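Local structure of lactaldehyde dehydrogenase (Methanocaldococcus jannaschii, 3PQA) at residues B[63-68]-B[181-186]; B[126-131]-B[455-460]; B[318-323]-B[344-349]; B[400-405]-B[420-425]. The protein oxidises (S)-lactaldehyde to (S)-lactate with NAD as its preferred cofactor, a step in coenzyme F420 biosynthesis, and works as a homotetramer. All blocks are in the same frame, centred on the assembly; numbering follows the deposited sequence. Where two conformers were deposited one is given.

Interaction 1: B[63-68]-B[181-186]; sequences MNIAKQ and ENALKK
N182 makes the polar link between the two helices: its ND2 gives a nearly straight hydrogen bond to OE1 of Q68, 3.0 Å long. The acceptor lies in the amide plane of N182, while the donor is tilted from the carbonyl plane of Q68, the two amide planes being 32° apart. A straight second torsion (chi2 -179°) carries the amide of Q68 across to N182. Its NE2 turns back along its own helix to donate to OD1 of N64 at 2.9 Å and also meets the backbone oxygen of I179, so both ends of this amide are held. An amide suits such a place, donating and accepting at once without bringing a charge. A183 comes next, at the closest approach of the backbones. Its CB rests 3.8 Å from CG1 of I65 and 3.7 Å from OD1 of N64; so small a side chain lets the segment axes come within 9.1 Å. One turn on, K186 crosses N64 at a slant, its CD 3.7 Å from ND2 of N64, so that methylenes make the contact at this exposed edge. The contact thus joins helix 55-71 to helix 171-186, whose segments run 135° apart in direction. I65 also packs on I179, I180 and F102, the last on helix 88-111, which M63 and A66 touch too.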
loop_
_atom_site.group_PDB
_atom_site.type_symbol
_atom_site.label_atom_id
_atom_site.label_comp_id
_atom_site.label_asym_id
_atom_site.label_seq_id
_atom_site.Cartn_x
_atom_site.Cartn_y
_atom_site.Cartn_z
ATOM N N MET B 63 -16.536 13.537 -13.373
ATOM C CA MET B 63 -17.265 14.475 -12.527
ATOM C C MET B 63 -18.507 15.026 -13.219
ATOM O O MET B 63 -19.552 15.194 -12.577
ATOM C CB MET B 63 -16.361 15.609 -12.038
ATOM C CG MET B 63 -15.331 15.156 -10.993
ATOM S SD MET B 63 -16.038 14.385 -9.514
ATOM C CE MET B 63 -16.887 15.746 -8.754
ATOM N N ASN B 64 -18.404 15.271 -14.520
ATOM C CA ASN B 64 -19.544 15.801 -15.257
ATOM C C ASN B 64 -20.642 14.767 -15.438
ATOM O O ASN B 64 -21.807 15.104 -15.396
ATOM C CB ASN B 64 -19.139 16.422 -16.592
ATOM C CG ASN B 64 -20.301 17.152 -17.268
ATOM O OD1 ASN B 64 -20.865 16.659 -18.219
ATOM N ND2 ASN B 64 -20.653 18.322 -16.755
ATOM N N ILE B 65 -20.266 13.506 -15.603
ATOM C CA ILE B 65 -21.258 12.429 -15.640
ATOM C C ILE B 65 -22.004 12.403 -14.308
ATOM O O ILE B 65 -23.251 12.368 -14.282
ATOM C CB ILE B 65 -20.610 11.064 -15.975
ATOM C CG1 ILE B 65 -20.185 11.035 -17.455
ATOM C CG2 ILE B 65 -21.573 9.918 -15.676
ATOM C CD1 ILE B 65 -19.247 9.916 -17.822
ATOM N N ALA B 66 -21.256 12.452 -13.205
ATOM C CA ALA B 66 -21.878 12.499 -11.885
ATOM C C ALA B 66 -22.815 13.698 -11.749
ATOM O O ALA B 66 -23.915 13.577 -11.207
ATOM C CB ALA B 66 -20.825 12.527 -10.788
ATOM N N LYS B 67 -22.371 14.861 -12.231
ATOM C CA LYS B 67 -23.185 16.064 -12.136
ATOM C C LYS B 67 -24.502 15.893 -12.892
ATOM O O LYS B 67 -25.567 16.217 -12.368
ATOM C CB LYS B 67 -22.418 17.286 -12.642
ATOM C CG LYS B 67 -23.176 18.598 -12.494
ATOM C CD LYS B 67 -22.287 19.772 -12.829
ATOM C CE LYS B 67 -23.088 21.067 -12.892
ATOM N NZ LYS B 67 -23.744 21.262 -14.229
ATOM N N GLN B 68 -24.432 15.374 -14.113
ATOM C CA GLN B 68 -25.653 15.157 -14.910
ATOM C C GLN B 68 -26.642 14.165 -14.285
ATOM O O GLN B 68 -27.862 14.386 -14.331
ATOM C CB GLN B 68 -25.317 14.683 -16.309
ATOM C CG GLN B 68 -24.619 15.710 -17.193
ATOM C CD GLN B 68 -24.376 15.128 -18.554
ATOM O OE1 GLN B 68 -25.320 14.847 -19.290
ATOM N NE2 GLN B 68 -23.113 14.882 -18.879
ATOM N N GLU B 181 -22.258 10.767 -23.552
ATOM C CA GLU B 181 -22.095 11.538 -24.790
ATOM C C GLU B 181 -21.965 13.053 -24.518
ATOM O O GLU B 181 -21.096 13.710 -25.078
ATOM C CB GLU B 181 -23.243 11.221 -25.760
ATOM C CG GLU B 181 -23.184 11.958 -27.093
ATOM C CD GLU B 181 -24.390 11.685 -27.981
ATOM O OE1 GLU B 181 -24.948 10.564 -27.931
ATOM O OE2 GLU B 181 -24.779 12.604 -28.734
ATOM N N ASN B 182 -22.819 13.601 -23.656
ATOM C CA ASN B 182 -22.746 15.026 -23.292
ATOM C C ASN B 182 -21.403 15.415 -22.666
ATOM O O ASN B 182 -20.840 16.468 -22.980
ATOM C CB ASN B 182 -23.870 15.406 -22.333
ATOM C CG ASN B 182 -25.240 15.353 -22.983
ATOM O OD1 ASN B 182 -25.371 15.495 -24.195
ATOM N ND2 ASN B 182 -26.266 15.140 -22.174
ATOM N N ALA B 183 -20.908 14.558 -21.776
ATOM C CA ALA B 183 -19.621 14.782 -21.114
ATOM C C ALA B 183 -18.465 14.729 -22.094
ATOM O O ALA B 183 -17.542 15.553 -22.023
ATOM C CB ALA B 183 -19.413 13.763 -20.020
ATOM N N LEU B 184 -18.506 13.756 -22.999
ATOM C CA LEU B 184 -17.470 13.614 -24.016
ATOM C C LEU B 184 -17.424 14.853 -24.924
ATOM O O LEU B 184 -16.352 15.410 -25.174
ATOM C CB LEU B 184 -17.678 12.334 -24.838
ATOM C CG LEU B 184 -17.482 11.008 -24.088
ATOM C CD1 LEU B 184 -17.859 9.815 -24.970
ATOM C CD2 LEU B 184 -16.051 10.865 -23.541
ATOM N N LYS B 185 -18.595 15.293 -25.374
ATOM C CA LYS B 185 -18.710 16.497 -26.206
ATOM C C LYS B 185 -18.156 17.735 -25.508
ATOM O O LYS B 185 -17.414 18.514 -26.111
ATOM C CB LYS B 185 -20.168 16.730 -26.597
ATOM C CG LYS B 185 -20.633 15.801 -27.689
ATOM C CD LYS B 185 -22.085 16.041 -28.059
ATOM C CE LYS B 185 -22.460 15.194 -29.267
ATOM N NZ LYS B 185 -23.900 14.821 -29.249
ATOM N N LYS B 186 -18.524 17.903 -24.240
ATOM C CA LYS B 186 -18.084 19.036 -23.430
ATOM C C LYS B 186 -16.555 19.154 -23.379
ATOM O O LYS B 186 -16.018 20.260 -23.431
ATOM C CB LYS B 186 -18.667 18.923 -22.023
ATOM C CG LYS B 186 -18.351 20.068 -21.077
ATOM C CD LYS B 186 -19.134 19.915 -19.775
ATOM C CE LYS B 186 -18.785 21.006 -18.767
ATOM N NZ LYS B 186 -19.250 22.338 -19.234
#

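Interaction 2: B[126-131]-B[455-460]; sequences TRREPV and SNIKTI
R127 and K458 face each other as a hydrogen-bonded antiparallel pair, R127 N donating to K458 O and K458 N to R127 O, the latter at 2.7 Å. E129 and N456 repeat the pattern, with N456 N to E129 O also 2.7 Å. Around this ladder the packing is close. On the face of R127 and K458, the carboxylate oxygen OE2 of E129 is gripped twice: NZ of K458 reaches its syn side at 2.8 Å, tilted 24° from the carboxylate plane, and NE of R127 meets its anti lone pair at 2.9 Å, almost in the guanidinium plane. One acid between two bases probably eases the repulsion between them; K458 NZ also donates to L414 O and A411 O of the second subunit, and a water bridges it to E129 OE1. On the other face an apolar chain meets a charged one: CG1 of I457 lies over one face of the R128 guanidinium, offset toward its rim, 3.6 Å from CZ. R128 bends at its second torsion (chi2 -56°) to lie alongside the isoleucine, and its NE forms a salt bridge with E452. Toward P130 and V131 the ladder ends; V131 still packs across N456, but the polar links run through water. P130 sits in a non-hydrogen-bonded pair, where its missing N-H costs nothing, and separate waters join ND2 of N456 to P130 O and V131 O. Strand 455-463 thus pairs antiparallel with strand 122-138, which also pairs with 114-117, 160-165 and 216-220, and T459 and I460 carry the sheet into the second subunit.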
loop_
_atom_site.group_PDB
_atom_site.type_symbol
_atom_site.label_atom_id
_atom_site.label_comp_id
_atom_site.label_asym_id
_atom_site.label_seq_id
_atom_site.Cartn_x
_atom_site.Cartn_y
_atom_site.Cartn_z
ATOM N N THR B 126 6.490 0.905 -11.579
ATOM C CA THR B 126 5.353 0.384 -12.340
ATOM C C THR B 126 4.505 1.512 -12.915
ATOM O O THR B 126 4.558 2.646 -12.455
ATOM C CB THR B 126 4.456 -0.527 -11.477
ATOM O OG1 THR B 126 3.929 0.216 -10.355
ATOM C CG2 THR B 126 5.246 -1.725 -10.964
ATOM N N ARG B 127 3.734 1.175 -13.947
ATOM C CA ARG B 127 2.822 2.094 -14.602
ATOM C C ARG B 127 1.632 1.240 -15.018
ATOM O O ARG B 127 1.826 0.141 -15.536
ATOM C CB ARG B 127 3.520 2.715 -15.811
ATOM C CG ARG B 127 2.651 3.497 -16.774
ATOM C CD ARG B 127 3.526 4.085 -17.888
ATOM N NE ARG B 127 2.732 4.683 -18.966
ATOM C CZ ARG B 127 2.266 5.927 -18.952
ATOM N NH1 ARG B 127 2.501 6.723 -17.909
ATOM N NH2 ARG B 127 1.554 6.380 -19.974
ATOM N N ARG B 128 0.418 1.711 -14.751
ATOM C CA ARG B 128 -0.786 1.010 -15.189
ATOM C C ARG B 128 -1.177 1.602 -16.552
ATOM O O ARG B 128 -1.115 2.813 -16.737
ATOM C CB ARG B 128 -1.936 1.163 -14.170
ATOM C CG ARG B 128 -1.730 0.581 -12.749
ATOM C CD ARG B 128 -1.380 -0.888 -12.741
ATOM N NE ARG B 128 -1.423 -1.561 -11.428
ATOM C CZ ARG B 128 -0.418 -1.698 -10.550
ATOM N NH1 ARG B 128 0.784 -1.141 -10.728
ATOM N NH2 ARG B 128 -0.631 -2.406 -9.442
ATOM N N GLU B 129 -1.534 0.745 -17.506
ATOM C CA GLU B 129 -2.008 1.184 -18.830
ATOM C C GLU B 129 -3.303 0.460 -19.185
ATOM O O GLU B 129 -3.547 -0.626 -18.676
ATOM C CB GLU B 129 -0.944 0.927 -19.902
ATOM C CG GLU B 129 0.352 1.712 -19.653
ATOM C CD GLU B 129 1.358 1.633 -20.784
ATOM O OE1 GLU B 129 1.213 0.759 -21.667
ATOM O OE2 GLU B 129 2.315 2.434 -20.758
ATOM N N PRO B 130 -4.152 1.058 -20.052
ATOM C CA PRO B 130 -5.418 0.359 -20.348
ATOM C C PRO B 130 -5.271 -1.026 -20.969
ATOM O O PRO B 130 -4.352 -1.267 -21.746
ATOM C CB PRO B 130 -6.093 1.268 -21.385
ATOM C CG PRO B 130 -5.011 2.174 -21.913
ATOM C CD PRO B 130 -4.032 2.334 -20.784
ATOM N N VAL B 131 -6.218 -1.909 -20.672
ATOM C CA VAL B 131 -6.274 -3.193 -21.352
ATOM C C VAL B 131 -6.610 -3.050 -22.837
ATOM O O VAL B 131 -6.184 -3.879 -23.651
ATOM C CB VAL B 131 -7.256 -4.165 -20.672
ATOM C CG1 VAL B 131 -6.694 -4.592 -19.322
ATOM C CG2 VAL B 131 -8.654 -3.544 -20.518
ATOM N N SER B 455 -6.718 -2.567 -16.154
ATOM C CA SER B 455 -5.444 -2.094 -16.639
ATOM C C SER B 455 -4.406 -3.209 -16.593
ATOM O O SER B 455 -4.625 -4.252 -15.950
ATOM C CB SER B 455 -5.015 -0.819 -15.888
ATOM O OG SER B 455 -4.958 -1.000 -14.503
ATOM N N ASN B 456 -3.320 -3.014 -17.335
ATOM C CA ASN B 456 -2.176 -3.922 -17.309
ATOM C C ASN B 456 -1.001 -3.208 -16.678
ATOM O O ASN B 456 -0.827 -2.001 -16.869
ATOM C CB ASN B 456 -1.793 -4.332 -18.732
ATOM C CG ASN B 456 -2.818 -5.245 -19.378
ATOM O OD1 ASN B 456 -3.350 -6.162 -18.745
ATOM N ND2 ASN B 456 -3.087 -5.003 -20.663
ATOM N N ILE B 457 -0.184 -3.957 -15.941
ATOM C CA ILE B 457 1.040 -3.395 -15.371
ATOM C C ILE B 457 2.134 -3.322 -16.440
ATOM O O ILE B 457 2.263 -4.221 -17.295
ATOM C CB ILE B 457 1.539 -4.203 -14.147
ATOM C CG1 ILE B 457 0.523 -4.127 -13.005
ATOM C CG2 ILE B 457 2.919 -3.663 -13.660
ATOM C CD1 ILE B 457 0.808 -5.111 -11.835
ATOM N N LYS B 458 2.897 -2.232 -16.410
ATOM C CA LYS B 458 4.129 -2.115 -17.175
ATOM C C LYS B 458 5.207 -1.859 -16.150
ATOM O O LYS B 458 5.066 -0.960 -15.320
ATOM C CB LYS B 458 4.069 -0.960 -18.183
ATOM C CG LYS B 458 5.407 -0.676 -18.883
ATOM C CD LYS B 458 5.307 0.478 -19.880
ATOM C CE LYS B 458 4.637 0.056 -21.195
ATOM N NZ LYS B 458 4.443 1.257 -22.092
ATOM N N THR B 459 6.262 -2.664 -16.198
ATOM C CA THR B 459 7.415 -2.483 -15.316
ATOM C C THR B 459 8.510 -1.814 -16.118
ATOM O O THR B 459 8.895 -2.297 -17.194
ATOM C CB THR B 459 7.902 -3.834 -14.782
ATOM O OG1 THR B 459 6.791 -4.524 -14.194
ATOM C CG2 THR B 459 9.042 -3.634 -13.754
ATOM N N ILE B 460 9.000 -0.677 -15.627
ATOM C CA ILE B 460 10.000 0.117 -16.342
ATOM C C ILE B 460 11.265 0.072 -15.498
ATOM O O ILE B 460 11.206 0.283 -14.280
ATOM C CB ILE B 460 9.521 1.579 -16.562
ATOM C CG1 ILE B 460 8.227 1.589 -17.392
ATOM C CG2 ILE B 460 10.607 2.415 -17.249
ATOM C CD1 ILE B 460 7.507 2.927 -17.441
HETATM O O HOH W 1 2.156 1.624 -24.203
HETATM O O HOH W 2 -1.856 -2.714 -21.879
HETATM O O HOH W 3 -4.751 -6.098 -22.820
#

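Interaction 3: B[318-323]-B[344-349]; sequences ISVEHA and GKRDKA
A349 and A323 bring the loop and the first turn of the helix together, with R346 laid against A323. The methyl of A349 sits 3.7 Å from the backbone oxygen of S319 and beside V320, whose CG2 it meets at 4.2 Å. A323 points its CB at the loop, 3.6 Å from the backbone oxygen of K348; at both places alanine suits because backbone lies so near. R346 closes the other side: its CD is 3.4 Å from A323 O and touches A323 CB as well. A bend at the third torsion (chi3 68°) turns the guanidinium back so that NH1 donates to K348 O at 2.9 Å, with the acceptor close to the guanidinium plane. NE forms a salt bridge with E327, farther along the same helix. A leucine here would probably leave K348 O and the E327 carboxylate without their arginine partner and weaken the hold of the hairpin on the helix. K348 and A349 have backbone angles fitting a type II' turn, which joins strands 346-347 and 350-357 in a β-hairpin. That hairpin packs against the N-terminal turn of helix 320-335, where S319 is the N-cap, its OG accepting from H322 N.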
loop_
_atom_site.group_PDB
_atom_site.type_symbol
_atom_site.label_atom_id
_atom_site.label_comp_id
_atom_site.label_asym_id
_atom_site.label_seq_id
_atom_site.Cartn_x
_atom_site.Cartn_y
_atom_site.Cartn_z
ATOM N N ILE B 318 -39.085 -9.372 -12.880
ATOM C CA ILE B 318 -38.750 -8.693 -14.131
ATOM C C ILE B 318 -39.564 -9.176 -15.336
ATOM O O ILE B 318 -39.638 -8.476 -16.346
ATOM C CB ILE B 318 -37.241 -8.794 -14.442
ATOM C CG1 ILE B 318 -36.836 -7.742 -15.491
ATOM C CG2 ILE B 318 -36.893 -10.217 -14.891
ATOM C CD1 ILE B 318 -37.085 -6.269 -15.071
ATOM N N SER B 319 -40.157 -10.364 -15.232
ATOM C CA SER B 319 -40.956 -10.925 -16.322
ATOM C C SER B 319 -41.967 -11.929 -15.792
ATOM O O SER B 319 -41.758 -12.531 -14.726
ATOM C CB SER B 319 -40.059 -11.608 -17.362
ATOM O OG SER B 319 -39.581 -12.859 -16.888
ATOM N N VAL B 320 -43.060 -12.105 -16.540
ATOM C CA VAL B 320 -44.046 -13.140 -16.237
ATOM C C VAL B 320 -43.400 -14.521 -16.346
ATOM O O VAL B 320 -43.638 -15.380 -15.498
ATOM C CB VAL B 320 -45.276 -13.052 -17.177
ATOM C CG1 VAL B 320 -46.349 -14.041 -16.749
ATOM C CG2 VAL B 320 -45.836 -11.657 -17.158
ATOM N N GLU B 321 -42.579 -14.711 -17.385
ATOM C CA GLU B 321 -41.824 -15.955 -17.615
ATOM C C GLU B 321 -41.059 -16.386 -16.358
ATOM O O GLU B 321 -41.133 -17.545 -15.932
ATOM C CB GLU B 321 -40.837 -15.792 -18.781
ATOM C CG GLU B 321 -40.419 -17.115 -19.431
ATOM C CD GLU B 321 -39.098 -17.058 -20.211
ATOM O OE1 GLU B 321 -38.805 -16.051 -20.901
ATOM O OE2 GLU B 321 -38.349 -18.056 -20.157
ATOM N N HIS B 322 -40.333 -15.445 -15.766
ATOM C CA HIS B 322 -39.570 -15.754 -14.578
ATOM C C HIS B 322 -40.489 -16.091 -13.407
ATOM O O HIS B 322 -40.268 -17.057 -12.702
ATOM C CB HIS B 322 -38.617 -14.613 -14.216
ATOM C CG HIS B 322 -37.714 -14.957 -13.086
ATOM N ND1 HIS B 322 -36.876 -16.045 -13.125
ATOM C CD2 HIS B 322 -37.551 -14.396 -11.867
ATOM C CE1 HIS B 322 -36.235 -16.142 -11.976
ATOM N NE2 HIS B 322 -36.619 -15.146 -11.202
ATOM N N ALA B 323 -41.526 -15.289 -13.225
ATOM C CA ALA B 323 -42.496 -15.499 -12.151
ATOM C C ALA B 323 -43.145 -16.890 -12.230
ATOM O O ALA B 323 -43.341 -17.545 -11.207
ATOM C CB ALA B 323 -43.552 -14.408 -12.184
ATOM N N GLY B 344 -46.581 -17.643 -1.533
ATOM C CA GLY B 344 -46.685 -18.695 -2.538
ATOM C C GLY B 344 -47.735 -18.363 -3.580
ATOM O O GLY B 344 -48.325 -19.264 -4.179
ATOM N N LYS B 345 -47.961 -17.063 -3.785
ATOM C CA LYS B 345 -48.994 -16.545 -4.684
ATOM C C LYS B 345 -48.399 -15.543 -5.679
ATOM O O LYS B 345 -47.415 -14.852 -5.374
ATOM C CB LYS B 345 -50.151 -15.915 -3.886
ATOM C CG LYS B 345 -49.728 -15.273 -2.571
ATOM C CD LYS B 345 -50.895 -15.079 -1.615
ATOM C CE LYS B 345 -51.172 -13.603 -1.376
ATOM N NZ LYS B 345 -52.514 -13.372 -0.786
ATOM N N ARG B 346 -49.015 -15.479 -6.858
ATOM C CA ARG B 346 -48.515 -14.726 -8.003
ATOM C C ARG B 346 -49.685 -13.966 -8.640
ATOM O O ARG B 346 -50.798 -14.482 -8.706
ATOM C CB ARG B 346 -47.922 -15.720 -9.016
ATOM C CG ARG B 346 -47.200 -15.117 -10.184
ATOM C CD ARG B 346 -46.482 -16.168 -11.035
ATOM N NE ARG B 346 -47.362 -17.087 -11.758
ATOM C CZ ARG B 346 -48.002 -16.813 -12.894
ATOM N NH1 ARG B 346 -47.922 -15.615 -13.463
ATOM N NH2 ARG B 346 -48.755 -17.747 -13.453
ATOM N N ASP B 347 -49.435 -12.742 -9.086
ATOM C CA ASP B 347 -50.396 -12.002 -9.894
ATOM C C ASP B 347 -49.629 -11.482 -11.096
ATOM O O ASP B 347 -48.973 -10.441 -11.010
ATOM C CB ASP B 347 -50.977 -10.842 -9.097
ATOM C CG ASP B 347 -52.029 -10.064 -9.869
ATOM O OD1 ASP B 347 -52.323 -10.398 -11.047
ATOM O OD2 ASP B 347 -52.569 -9.100 -9.287
ATOM N N LYS B 348 -49.700 -12.223 -12.202
ATOM C CA LYS B 348 -48.811 -12.026 -13.352
ATOM C C LYS B 348 -47.352 -12.087 -12.866
ATOM O O LYS B 348 -46.940 -13.094 -12.306
ATOM C CB LYS B 348 -49.132 -10.733 -14.110
ATOM C CG LYS B 348 -50.546 -10.702 -14.711
ATOM C CD LYS B 348 -50.961 -9.281 -15.046
ATOM C CE LYS B 348 -51.144 -8.463 -13.764
ATOM N NZ LYS B 348 -51.395 -7.025 -14.034
ATOM N N ALA B 349 -46.588 -11.015 -13.038
ATOM C CA ALA B 349 -45.197 -11.021 -12.584
ATOM C C ALA B 349 -45.034 -10.591 -11.118
ATOM O O ALA B 349 -43.927 -10.673 -10.560
ATOM C CB ALA B 349 -44.329 -10.172 -13.508
#

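Interaction 4: B[400-405]-B[420-425]; sequences FTNDIN and VINDSS
N422 offers its side-chain amide to the backbone of T401 as a peptide group would. OD1 accepts from T401 N at 3.0 Å, and ND2 donates to T401 O at 2.8 Å, the acceptor lying 11° out of the amide plane. Bonds at both ends hold the amide against rotation. Its first torsion (chi1 -69°) sets CG opposite the carbonyl carbon, turning the amide back to T401, and the backbone has the left-handed helical angles that asparagine tolerates well. Replacing this residue by a leucine would probably leave T401 N and O without these partners and the turn after F400 less firmly tied to the loop after I421. Alongside, the ring of F400 meets the loop backbone obliquely, CZ 3.3 Å from D423 C; a large apolar side chain suits a neighbour that offers mostly backbone. D423 O, buried by this contact, has no polar partner in the model. The second shell fixes the first: T401 OG1 accepts from D403 N at 3.1 Å, an ST turn, and also bonds to D253. D403, the N-cap of the next helix, accepts from K406 N through OD1. Farther along the second segment, D423 OD1 takes S424 N at 2.8 Å, while its OD2 makes a salt bridge with R122 of the second subunit. Thus the contact joins the ends of parallel strands 396-400 and 418-421, connected through helix 404-413 in a β-α-β unit; F400 packs on helix 256-268, and V420 and I421 extend the sheet into the second subunit.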
loop_
_atom_site.group_PDB
_atom_site.type_symbol
_atom_site.label_atom_id
_atom_site.label_comp_id
_atom_site.label_asym_id
_atom_site.label_seq_id
_atom_site.Cartn_x
_atom_site.Cartn_y
_atom_site.Cartn_z
ATOM N N PHE B 400 -25.393 -14.152 12.274
ATOM C CA PHE B 400 -25.885 -13.307 13.340
ATOM C C PHE B 400 -25.524 -13.998 14.635
ATOM O O PHE B 400 -25.968 -15.124 14.889
ATOM C CB PHE B 400 -27.399 -13.114 13.205
ATOM C CG PHE B 400 -27.791 -12.322 11.982
ATOM C CD1 PHE B 400 -27.900 -12.942 10.744
ATOM C CD2 PHE B 400 -28.038 -10.950 12.084
ATOM C CE1 PHE B 400 -28.239 -12.206 9.608
ATOM C CE2 PHE B 400 -28.386 -10.200 10.956
ATOM C CZ PHE B 400 -28.508 -10.838 9.717
ATOM N N THR B 401 -24.709 -13.323 15.448
ATOM C CA THR B 401 -24.240 -13.851 16.725
ATOM C C THR B 401 -23.592 -12.709 17.492
ATOM O O THR B 401 -23.169 -11.716 16.883
ATOM C CB THR B 401 -23.210 -15.036 16.552
ATOM O OG1 THR B 401 -22.850 -15.571 17.835
ATOM C CG2 THR B 401 -21.931 -14.594 15.793
ATOM N N ASN B 402 -23.532 -12.850 18.819
ATOM C CA ASN B 402 -22.818 -11.927 19.689
ATOM C C ASN B 402 -21.515 -12.526 20.218
ATOM O O ASN B 402 -20.846 -11.918 21.046
ATOM C CB ASN B 402 -23.719 -11.519 20.863
ATOM C CG ASN B 402 -24.800 -10.545 20.449
ATOM O OD1 ASN B 402 -24.532 -9.570 19.745
ATOM N ND2 ASN B 402 -26.028 -10.799 20.885
ATOM N N ASP B 403 -21.164 -13.724 19.737
ATOM C CA ASP B 403 -20.019 -14.499 20.240
ATOM C C ASP B 403 -18.764 -14.252 19.383
ATOM O O ASP B 403 -18.753 -14.552 18.183
ATOM C CB ASP B 403 -20.421 -15.986 20.205
ATOM C CG ASP B 403 -19.423 -16.911 20.887
ATOM O OD1 ASP B 403 -18.236 -16.938 20.495
ATOM O OD2 ASP B 403 -19.874 -17.681 21.783
ATOM N N ILE B 404 -17.716 -13.693 19.992
ATOM C CA ILE B 404 -16.467 -13.397 19.271
ATOM C C ILE B 404 -15.918 -14.632 18.564
ATOM O O ILE B 404 -15.695 -14.615 17.344
ATOM C CB ILE B 404 -15.384 -12.793 20.223
ATOM C CG1 ILE B 404 -15.826 -11.414 20.705
ATOM C CG2 ILE B 404 -14.011 -12.715 19.521
ATOM C CD1 ILE B 404 -14.953 -10.835 21.818
ATOM N N ASN B 405 -15.733 -15.705 19.328
ATOM C CA ASN B 405 -15.070 -16.903 18.829
ATOM C C ASN B 405 -15.851 -17.555 17.690
ATOM O O ASN B 405 -15.276 -17.962 16.668
ATOM C CB ASN B 405 -14.831 -17.887 19.972
ATOM C CG ASN B 405 -13.701 -17.447 20.887
ATOM O OD1 ASN B 405 -12.897 -16.580 20.536
ATOM N ND2 ASN B 405 -13.640 -18.040 22.068
ATOM N N VAL B 420 -20.771 -11.429 6.081
ATOM C CA VAL B 420 -21.337 -10.297 6.821
ATOM C C VAL B 420 -21.725 -10.777 8.225
ATOM O O VAL B 420 -22.422 -11.775 8.363
ATOM C CB VAL B 420 -22.571 -9.715 6.089
ATOM C CG1 VAL B 420 -23.039 -8.396 6.731
ATOM C CG2 VAL B 420 -22.273 -9.491 4.605
ATOM N N ILE B 421 -21.266 -10.068 9.253
ATOM C CA ILE B 421 -21.577 -10.419 10.634
ATOM C C ILE B 421 -22.579 -9.397 11.175
ATOM O O ILE B 421 -22.335 -8.189 11.135
ATOM C CB ILE B 421 -20.292 -10.498 11.502
ATOM C CG1 ILE B 421 -19.429 -11.687 11.026
ATOM C CG2 ILE B 421 -20.650 -10.598 13.000
ATOM C CD1 ILE B 421 -17.931 -11.573 11.327
ATOM N N ASN B 422 -23.729 -9.904 11.612
ATOM C CA ASN B 422 -24.823 -9.097 12.166
ATOM C C ASN B 422 -25.530 -8.134 11.197
ATOM O O ASN B 422 -26.207 -7.194 11.605
ATOM C CB ASN B 422 -24.392 -8.441 13.496
ATOM C CG ASN B 422 -24.232 -9.470 14.602
ATOM O OD1 ASN B 422 -24.933 -10.479 14.603
ATOM N ND2 ASN B 422 -23.302 -9.233 15.538
ATOM N N ASP B 423 -25.413 -8.422 9.904
ATOM C CA ASP B 423 -26.302 -7.858 8.880
ATOM C C ASP B 423 -26.459 -8.971 7.845
ATOM O O ASP B 423 -25.704 -9.945 7.894
ATOM C CB ASP B 423 -25.708 -6.571 8.276
ATOM C CG ASP B 423 -26.726 -5.742 7.491
ATOM O OD1 ASP B 423 -27.917 -6.115 7.415
ATOM O OD2 ASP B 423 -26.312 -4.701 6.940
ATOM N N SER B 424 -27.435 -8.869 6.941
ATOM C CA SER B 424 -27.694 -9.967 5.990
ATOM C C SER B 424 -26.646 -9.982 4.879
ATOM O O SER B 424 -25.828 -9.068 4.766
ATOM C CB SER B 424 -29.091 -9.851 5.359
ATOM O OG SER B 424 -29.065 -8.926 4.281
ATOM N N SER B 425 -26.713 -11.015 4.040
ATOM C CA SER B 425 -25.834 -11.141 2.877
ATOM C C SER B 425 -25.958 -9.971 1.906
ATOM O O SER B 425 -25.034 -9.722 1.118
ATOM C CB SER B 425 -26.107 -12.451 2.142
ATOM O OG SER B 425 -27.457 -12.539 1.739
#

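How the interactions relate
From the N terminus, helix 55-71 opens interaction 1 and strand 122-138 opens interaction 2 before the first loop closes at 181-186, so these two contacts cross. Interaction 1 ties helices; interaction 2 stays open until 455-460, binding the C-terminal strand to strand 122-138. Interactions 3 and 4 are short loops nested in series within that long one. Interaction 3 joins the start of helix 320-335 to the hairpin of strands 346-347 and 350-357, interaction 4 the ends of strands 396-400 and 418-421. Both reach the same mixed sheet, though their centres are about 33 Å apart. Interactions 2 and 3 lie on opposite sides of the chain's centre, while interactions 2 and 4 both touch the second subunit.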